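Local atomic coordinates of putative methylthioribose-1-phosphate isomerase (PDB entry 6A34), a protein that probably interconverts 5-methylthioribose 1-phosphate and 5-methylthioribulose 1-phosphate, an isomerisation in the methionine salvage pathway. Residues G63-E75 with K129-D141. Sequence-based numbering, arbitrary orientation.
Sequences GAAAGFGLALYAE and KRLIVQEAYKIAD
The backbone carbonyl O of Ala74 receives a water bond of 2.8 Å, and the same water accepts from Lys129 NZ, so a water bridge links the C-terminal part of 63-75 to the start of 129-141. Lys129 reaches the water with its chain extended beyond CG, and on the way its CE passes 3.4 Å from Ala74 O. Next to that bridge the packing is apolar: the methyl of Ala74 sits against Ile132 CG2 and CD1, while Ala71 CB meets Ala136 CB at 3.9 Å. With small residues (Ala64, Gly67, Ala71 on one side, Ala136 and Ala140 on the other) the helices run antiparallel at 159°, their axes only 8.3 Å apart. Both belong to the helical part of this eIF-2B-type fold, beside the Rossmann-like sheet domain, and helix 104-119 flanks the pair, touching Leu70 and Ile132. Further along, the Phe68 ring lies against Ala136, Tyr137 and Ala140. Its CG lies anti to the carbonyl carbon (chi1 -75°), which brings CD1 to 3.4 Å from Ala136 CB and CZ to 3.6 Å from Ala140 CB. The ring's edge points at one face of Tyr137 in an offset edge-to-face pair, planes at 64°, with CE1 toward the rim. Cutting Phe68 back to an alanine would probably deprive Tyr137 of that aromatic partner and open a gap beside Ala136 and Ala140. Tyr137 is held from its far end too, its OH hydrogen-bonded to Tyr19 O.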
ATOM      1  N   GLY A  63      18.538  16.712  14.333  1.00 37.49           N
ATOM      2  CA  GLY A  63      18.868  17.655  15.378  1.00 37.73           C
ATOM      3  C   GLY A  63      20.285  17.432  15.876  1.00 37.17           C
ATOM      4  O   GLY A  63      21.085  18.347  15.939  1.00 37.32           O
ATOM      5  N   ALA A  64      20.617  16.170  16.161  1.00 34.88           N
ATOM      6  CA  ALA A  64      21.930  15.850  16.688  1.00 35.68           C
ATOM      7  C   ALA A  64      23.002  16.172  15.642  1.00 37.28           C
ATOM      8  O   ALA A  64      24.076  16.681  16.000  1.00 39.15           O
ATOM      9  CB  ALA A  64      21.998  14.402  17.136  1.00 38.24           C
ATOM     10  N   ALA A  65      22.712  15.869  14.367  1.00 37.04           N
ATOM     11  CA  ALA A  65      23.659  16.121  13.303  1.00 39.02           C
ATOM     12  C   ALA A  65      23.994  17.615  13.274  1.00 38.41           C
ATOM     13  O   ALA A  65      25.150  17.977  13.175  1.00 41.11           O
ATOM     14  CB  ALA A  65      23.151  15.646  11.963  1.00 38.34           C
ATOM     15  N   ALA A  66      22.974  18.463  13.375  1.00 38.33           N
ATOM     16  CA  ALA A  66      23.166  19.900  13.257  1.00 37.04           C
ATOM     17  C   ALA A  66      23.973  20.414  14.447  1.00 39.98           C
ATOM     18  O   ALA A  66      24.801  21.317  14.293  1.00 39.93           O
ATOM     19  CB  ALA A  66      21.833  20.585  13.218  1.00 36.61           C
ATOM     20  N   GLY A  67      23.634  19.890  15.634  1.00 36.12           N
ATOM     21  CA  GLY A  67      24.290  20.217  16.848  1.00 37.20           C
ATOM     22  C   GLY A  67      25.756  19.820  16.788  1.00 35.69           C
ATOM     23  O   GLY A  67      26.599  20.572  17.213  1.00 35.45           O
ATOM     24  N   PHE A  68      26.039  18.627  16.250  1.00 34.81           N
ATOM     25  CA  PHE A  68      27.418  18.168  16.089  1.00 36.87           C
ATOM     26  C   PHE A  68      28.151  18.947  14.999  1.00 36.32           C
ATOM     27  O   PHE A  68      29.354  18.900  14.950  1.00 37.33           O
ATOM     28  CB  PHE A  68      27.470  16.674  15.791  1.00 35.65           C
ATOM     29  CG  PHE A  68      27.196  15.833  17.006  1.00 36.50           C
ATOM     30  CD1 PHE A  68      27.696  16.192  18.244  1.00 39.46           C
ATOM     31  CD2 PHE A  68      26.452  14.675  16.909  1.00 37.02           C
ATOM     32  CE1 PHE A  68      27.465  15.407  19.355  1.00 44.34           C
ATOM     33  CE2 PHE A  68      26.202  13.905  18.028  1.00 38.32           C
ATOM     34  CZ  PHE A  68      26.699  14.274  19.247  1.00 42.13           C
ATOM     35  N   GLY A  69      27.408  19.617  14.110  1.00 38.25           N
ATOM     36  CA  GLY A  69      27.995  20.523  13.127  1.00 40.20           C
ATOM     37  C   GLY A  69      28.602  21.755  13.778  1.00 36.57           C
ATOM     38  O   GLY A  69      29.627  22.267  13.310  1.00 35.97           O
ATOM     39  N   LEU A  70      27.975  22.229  14.859  1.00 36.68           N
ATOM     40  CA  LEU A  70      28.535  23.326  15.646  1.00 39.66           C
ATOM     41  C   LEU A  70      29.709  22.855  16.512  1.00 38.37           C
ATOM     42  O   LEU A  70      30.651  23.583  16.692  1.00 39.62           O
ATOM     43  CB  LEU A  70      27.422  23.945  16.486  1.00 38.76           C
ATOM     44  CG  LEU A  70      26.329  24.619  15.649  1.00 40.23           C
ATOM     45  CD1 LEU A  70      25.199  25.075  16.533  1.00 38.43           C
ATOM     46  CD2 LEU A  70      26.898  25.793  14.858  1.00 40.60           C
ATOM     47  N   ALA A  71      29.611  21.655  17.084  1.00 39.82           N
ATOM     48  CA  ALA A  71      30.716  21.048  17.822  1.00 37.24           C
ATOM     49  C   ALA A  71      31.933  20.978  16.895  1.00 38.37           C
ATOM     50  O   ALA A  71      33.017  21.422  17.260  1.00 39.52           O
ATOM     51  CB  ALA A  71      30.332  19.678  18.318  1.00 35.07           C
ATOM     52  N   LEU A  72      31.714  20.463  15.683  1.00 37.22           N
ATOM     53  CA  LEU A  72      32.753  20.364  14.674  1.00 40.19           C
ATOM     54  C   LEU A  72      33.338  21.763  14.423  1.00 38.88           C
ATOM     55  O   LEU A  72      34.560  21.937  14.423  1.00 40.50           O
ATOM     56  CB  LEU A  72      32.204  19.742  13.389  1.00 37.77           C
ATOM     57  CG  LEU A  72      33.218  19.610  12.255  1.00 42.07           C
ATOM     58  CD1 LEU A  72      34.220  18.512  12.546  1.00 48.42           C
ATOM     59  CD2 LEU A  72      32.541  19.323  10.935  1.00 49.69           C
ATOM     60  N   TYR A  73      32.469  22.758  14.265  1.00 36.03           N
ATOM     61  CA  TYR A  73      32.922  24.108  14.066  1.00 35.39           C
ATOM     62  C   TYR A  73      33.840  24.522  15.222  1.00 38.99           C
ATOM     63  O   TYR A  73      34.898  25.117  14.997  1.00 39.08           O
ATOM     64  CB  TYR A  73      31.773  25.107  13.941  1.00 35.96           C
ATOM     65  CG  TYR A  73      32.307  26.507  13.956  1.00 35.84           C
ATOM     66  CD1 TYR A  73      32.990  27.021  12.858  1.00 39.37           C
ATOM     67  CD2 TYR A  73      32.220  27.274  15.104  1.00 33.69           C
ATOM     68  CE1 TYR A  73      33.573  28.283  12.900  1.00 39.46           C
ATOM     69  CE2 TYR A  73      32.794  28.534  15.161  1.00 38.84           C
ATOM     70  CZ  TYR A  73      33.474  29.038  14.060  1.00 36.91           C
ATOM     71  OH  TYR A  73      34.012  30.281  14.159  1.00 36.79           O
ATOM     72  N   ALA A  74      33.415  24.235  16.457  1.00 37.85           N
ATOM     73  CA  ALA A  74      34.140  24.674  17.647  1.00 37.39           C
ATOM     74  C   ALA A  74      35.560  24.068  17.695  1.00 37.91           C
ATOM     75  O   ALA A  74      36.518  24.756  18.041  1.00 42.22           O
ATOM     76  CB  ALA A  74      33.340  24.319  18.879  1.00 35.88           C
ATOM     77  N   GLU A  75      35.702  22.786  17.337  1.00 36.30           N
ATOM     78  CA  GLU A  75      36.980  22.061  17.435  1.00 38.99           C
ATOM     79  C   GLU A  75      37.900  22.298  16.216  1.00 37.95           C
ATOM     80  O   GLU A  75      39.039  21.897  16.230  1.00 46.76           O
ATOM     81  CB  GLU A  75      36.684  20.576  17.664  1.00 35.78           C
ATOM     82  CG  GLU A  75      36.069  20.336  19.038  1.00 37.24           C
ATOM     83  CD  GLU A  75      36.071  18.899  19.517  1.00 38.10           C
ATOM     84  OE1 GLU A  75      35.839  17.993  18.684  1.00 35.49           O
ATOM     85  OE2 GLU A  75      36.326  18.691  20.723  1.00 39.90           O
ATOM     86  N   LYS A 129      34.018  26.931  23.559  1.00 37.64           N
ATOM     87  CA  LYS A 129      34.267  25.714  22.800  1.00 38.55           C
ATOM     88  C   LYS A 129      33.821  24.490  23.606  1.00 38.75           C
ATOM     89  O   LYS A 129      33.075  23.644  23.081  1.00 34.50           O
ATOM     90  CB  LYS A 129      35.741  25.609  22.400  1.00 38.28           C
ATOM     91  CG  LYS A 129      36.199  26.660  21.391  1.00 39.59           C
ATOM     92  CD  LYS A 129      37.579  26.399  20.792  1.00 40.73           C
ATOM     93  CE  LYS A 129      37.917  27.352  19.655  1.00 44.36           C
ATOM     94  NZ  LYS A 129      39.369  27.440  19.369  1.00 43.36           N
ATOM     95  N   ARG A 130      34.291  24.384  24.854  1.00 36.20           N
ATOM     96  CA  ARG A 130      34.011  23.198  25.658  1.00 37.97           C
ATOM     97  C   ARG A 130      32.493  23.008  25.786  1.00 34.72           C
ATOM     98  O   ARG A 130      32.001  21.890  25.715  1.00 37.14           O
ATOM     99  CB  ARG A 130      34.600  23.288  27.071  1.00 41.39           C
ATOM    100  CG  ARG A 130      34.602  21.968  27.837  1.00 43.87           C
ATOM    101  CD  ARG A 130      35.001  22.080  29.306  1.00 46.90           C
ATOM    102  NE  ARG A 130      34.068  22.904  30.053  1.00 49.03           N
ATOM    103  CZ  ARG A 130      32.838  22.537  30.418  1.00 52.72           C
ATOM    104  NH1 ARG A 130      32.428  21.291  30.225  1.00 49.77           N
ATOM    105  NH2 ARG A 130      32.029  23.425  30.977  1.00 51.10           N
ATOM    106  N   LEU A 131      31.794  24.119  26.024  1.00 35.54           N
ATOM    107  CA  LEU A 131      30.384  24.152  26.282  1.00 35.75           C
ATOM    108  C   LEU A 131      29.591  23.700  25.041  1.00 36.68           C
ATOM    109  O   LEU A 131      28.644  22.922  25.170  1.00 35.37           O
ATOM    110  CB  LEU A 131      29.989  25.568  26.690  1.00 35.76           C
ATOM    111  CG  LEU A 131      30.245  25.918  28.151  1.00 39.69           C
ATOM    112  CD1 LEU A 131      30.100  27.413  28.358  1.00 40.89           C
ATOM    113  CD2 LEU A 131      29.330  25.147  29.080  1.00 42.08           C
ATOM    114  N   ILE A 132      29.982  24.199  23.868  1.00 31.93           N
ATOM    115  CA  ILE A 132      29.321  23.863  22.628  1.00 33.90           C
ATOM    116  C   ILE A 132      29.386  22.356  22.409  1.00 34.64           C
ATOM    117  O   ILE A 132      28.394  21.755  22.057  1.00 31.93           O
ATOM    118  CB  ILE A 132      29.978  24.582  21.440  1.00 34.11           C
ATOM    119  CG1 ILE A 132      29.686  26.080  21.455  1.00 31.52           C
ATOM    120  CG2 ILE A 132      29.571  23.933  20.123  1.00 33.29           C
ATOM    121  CD1 ILE A 132      30.585  26.857  20.531  1.00 31.93           C
ATOM    122  N   VAL A 133      30.588  21.782  22.559  1.00 34.01           N
ATOM    123  CA  VAL A 133      30.794  20.388  22.269  1.00 35.67           C
ATOM    124  C   VAL A 133      29.951  19.575  23.264  1.00 42.30           C
ATOM    125  O   VAL A 133      29.271  18.584  22.878  1.00 40.58           O
ATOM    126  CB  VAL A 133      32.287  19.997  22.308  1.00 37.04           C
ATOM    127  CG1 VAL A 133      32.481  18.480  22.266  1.00 38.53           C
ATOM    128  CG2 VAL A 133      33.085  20.684  21.203  1.00 33.85           C
ATOM    129  N   GLN A 134      29.993  19.998  24.532  1.00 35.92           N
ATOM    130  CA  GLN A 134      29.315  19.304  25.584  1.00 39.65           C
ATOM    131  C   GLN A 134      27.801  19.284  25.294  1.00 39.29           C
ATOM    132  O   GLN A 134      27.163  18.258  25.464  1.00 38.55           O
ATOM    133  CB  GLN A 134      29.622  19.945  26.942  1.00 40.22           C
ATOM    134  CG  GLN A 134      28.823  19.343  28.091  1.00 42.87           C
ATOM    135  CD  GLN A 134      29.209  19.912  29.435  1.00 47.73           C
ATOM    136  OE1 GLN A 134      29.992  19.322  30.179  1.00 50.97           O
ATOM    137  NE2 GLN A 134      28.655  21.066  29.754  1.00 41.63           N
ATOM    138  N   GLU A 135      27.255  20.443  24.927  1.00 36.65           N
ATOM    139  CA  GLU A 135      25.881  20.609  24.578  1.00 40.27           C
ATOM    140  C   GLU A 135      25.465  19.674  23.427  1.00 40.63           C
ATOM    141  O   GLU A 135      24.393  19.095  23.510  1.00 35.20           O
ATOM    142  CB  GLU A 135      25.577  22.058  24.197  1.00 39.32           C
ATOM    143  CG  GLU A 135      24.167  22.485  24.572  1.00 42.13           C
ATOM    144  CD  GLU A 135      23.765  22.282  26.030  1.00 45.36           C
ATOM    145  OE1 GLU A 135      24.658  22.011  26.865  1.00 46.44           O
ATOM    146  OE2 GLU A 135      22.549  22.417  26.337  1.00 47.30           O
ATOM    147  N   ALA A 136      26.293  19.541  22.379  1.00 35.36           N
ATOM    148  CA  ALA A 136      25.962  18.683  21.246  1.00 32.59           C
ATOM    149  C   ALA A 136      25.875  17.223  21.706  1.00 36.43           C
ATOM    150  O   ALA A 136      24.975  16.490  21.285  1.00 36.26           O
ATOM    151  CB  ALA A 136      26.953  18.867  20.122  1.00 35.22           C
ATOM    152  N   TYR A 137      26.749  16.807  22.640  1.00 37.04           N
ATOM    153  CA  TYR A 137      26.694  15.444  23.140  1.00 34.23           C
ATOM    154  C   TYR A 137      25.421  15.255  23.969  1.00 38.53           C
ATOM    155  O   TYR A 137      24.829  14.178  23.968  1.00 38.38           O
ATOM    156  CB  TYR A 137      27.931  15.049  23.948  1.00 35.03           C
ATOM    157  CG  TYR A 137      29.109  14.628  23.103  1.00 40.51           C
ATOM    158  CD1 TYR A 137      29.047  13.503  22.291  1.00 38.34           C
ATOM    159  CD2 TYR A 137      30.294  15.346  23.116  1.00 38.35           C
ATOM    160  CE1 TYR A 137      30.122  13.103  21.516  1.00 38.49           C
ATOM    161  CE2 TYR A 137      31.382  14.954  22.355  1.00 38.33           C
ATOM    162  CZ  TYR A 137      31.288  13.840  21.542  1.00 37.00           C
ATOM    163  OH  TYR A 137      32.338  13.454  20.785  1.00 38.68           O
ATOM    164  N   LYS A 138      25.034  16.299  24.701  1.00 38.89           N
ATOM    165  CA  LYS A 138      23.861  16.256  25.548  1.00 42.54           C
ATOM    166  C   LYS A 138      22.593  16.048  24.693  1.00 36.12           C
ATOM    167  O   LYS A 138      21.729  15.326  25.096  1.00 34.55           O
ATOM    168  CB  LYS A 138      23.753  17.544  26.366  1.00 44.73           C
ATOM    169  CG  LYS A 138      24.288  17.511  27.787  1.00 47.94           C
ATOM    170  CD  LYS A 138      23.889  18.816  28.481  1.00 56.38           C
ATOM    171  CE  LYS A 138      24.505  19.077  29.838  1.00 57.79           C
ATOM    172  NZ  LYS A 138      24.216  20.473  30.251  1.00 59.57           N
ATOM    173  N   ILE A 139      22.500  16.738  23.552  1.00 37.15           N
ATOM    174  CA  ILE A 139      21.372  16.638  22.659  1.00 38.69           C
ATOM    175  C   ILE A 139      21.251  15.186  22.179  1.00 39.58           C
ATOM    176  O   ILE A 139      20.192  14.582  22.284  1.00 45.08           O
ATOM    177  CB  ILE A 139      21.491  17.657  21.513  1.00 38.16           C
ATOM    178  CG1 ILE A 139      21.370  19.083  22.051  1.00 38.06           C
ATOM    179  CG2 ILE A 139      20.455  17.396  20.411  1.00 39.19           C
ATOM    180  CD1 ILE A 139      21.853  20.150  21.078  1.00 38.77           C
ATOM    181  N   ALA A 140      22.360  14.605  21.719  1.00 43.19           N
ATOM    182  CA  ALA A 140      22.348  13.252  21.209  1.00 40.56           C
ATOM    183  C   ALA A 140      21.978  12.287  22.334  1.00 40.06           C
ATOM    184  O   ALA A 140      21.068  11.489  22.140  1.00 36.25           O
ATOM    185  CB  ALA A 140      23.661  12.881  20.579  1.00 42.82           C
ATOM    186  N   ASP A 141      22.658  12.389  23.488  1.00 36.54           N
ATOM    187  CA  ASP A 141      22.505  11.425  24.583  1.00 35.24           C
ATOM    188  C   ASP A 141      21.087  11.460  25.171  1.00 34.84           C
ATOM    189  O   ASP A 141      20.615  10.451  25.657  1.00 37.75           O
ATOM    190  CB  ASP A 141      23.511  11.661  25.719  1.00 39.89           C
ATOM    191  CG  ASP A 141      24.968  11.468  25.323  1.00 43.93           C
ATOM    192  OD1 ASP A 141      25.219  10.728  24.343  1.00 44.79           O
ATOM    193  OD2 ASP A 141      25.839  12.129  25.949  1.00 44.96           O
TER
HETATM  194  O   HOH W   1      39.090  25.300  17.128  1.00 36.82           O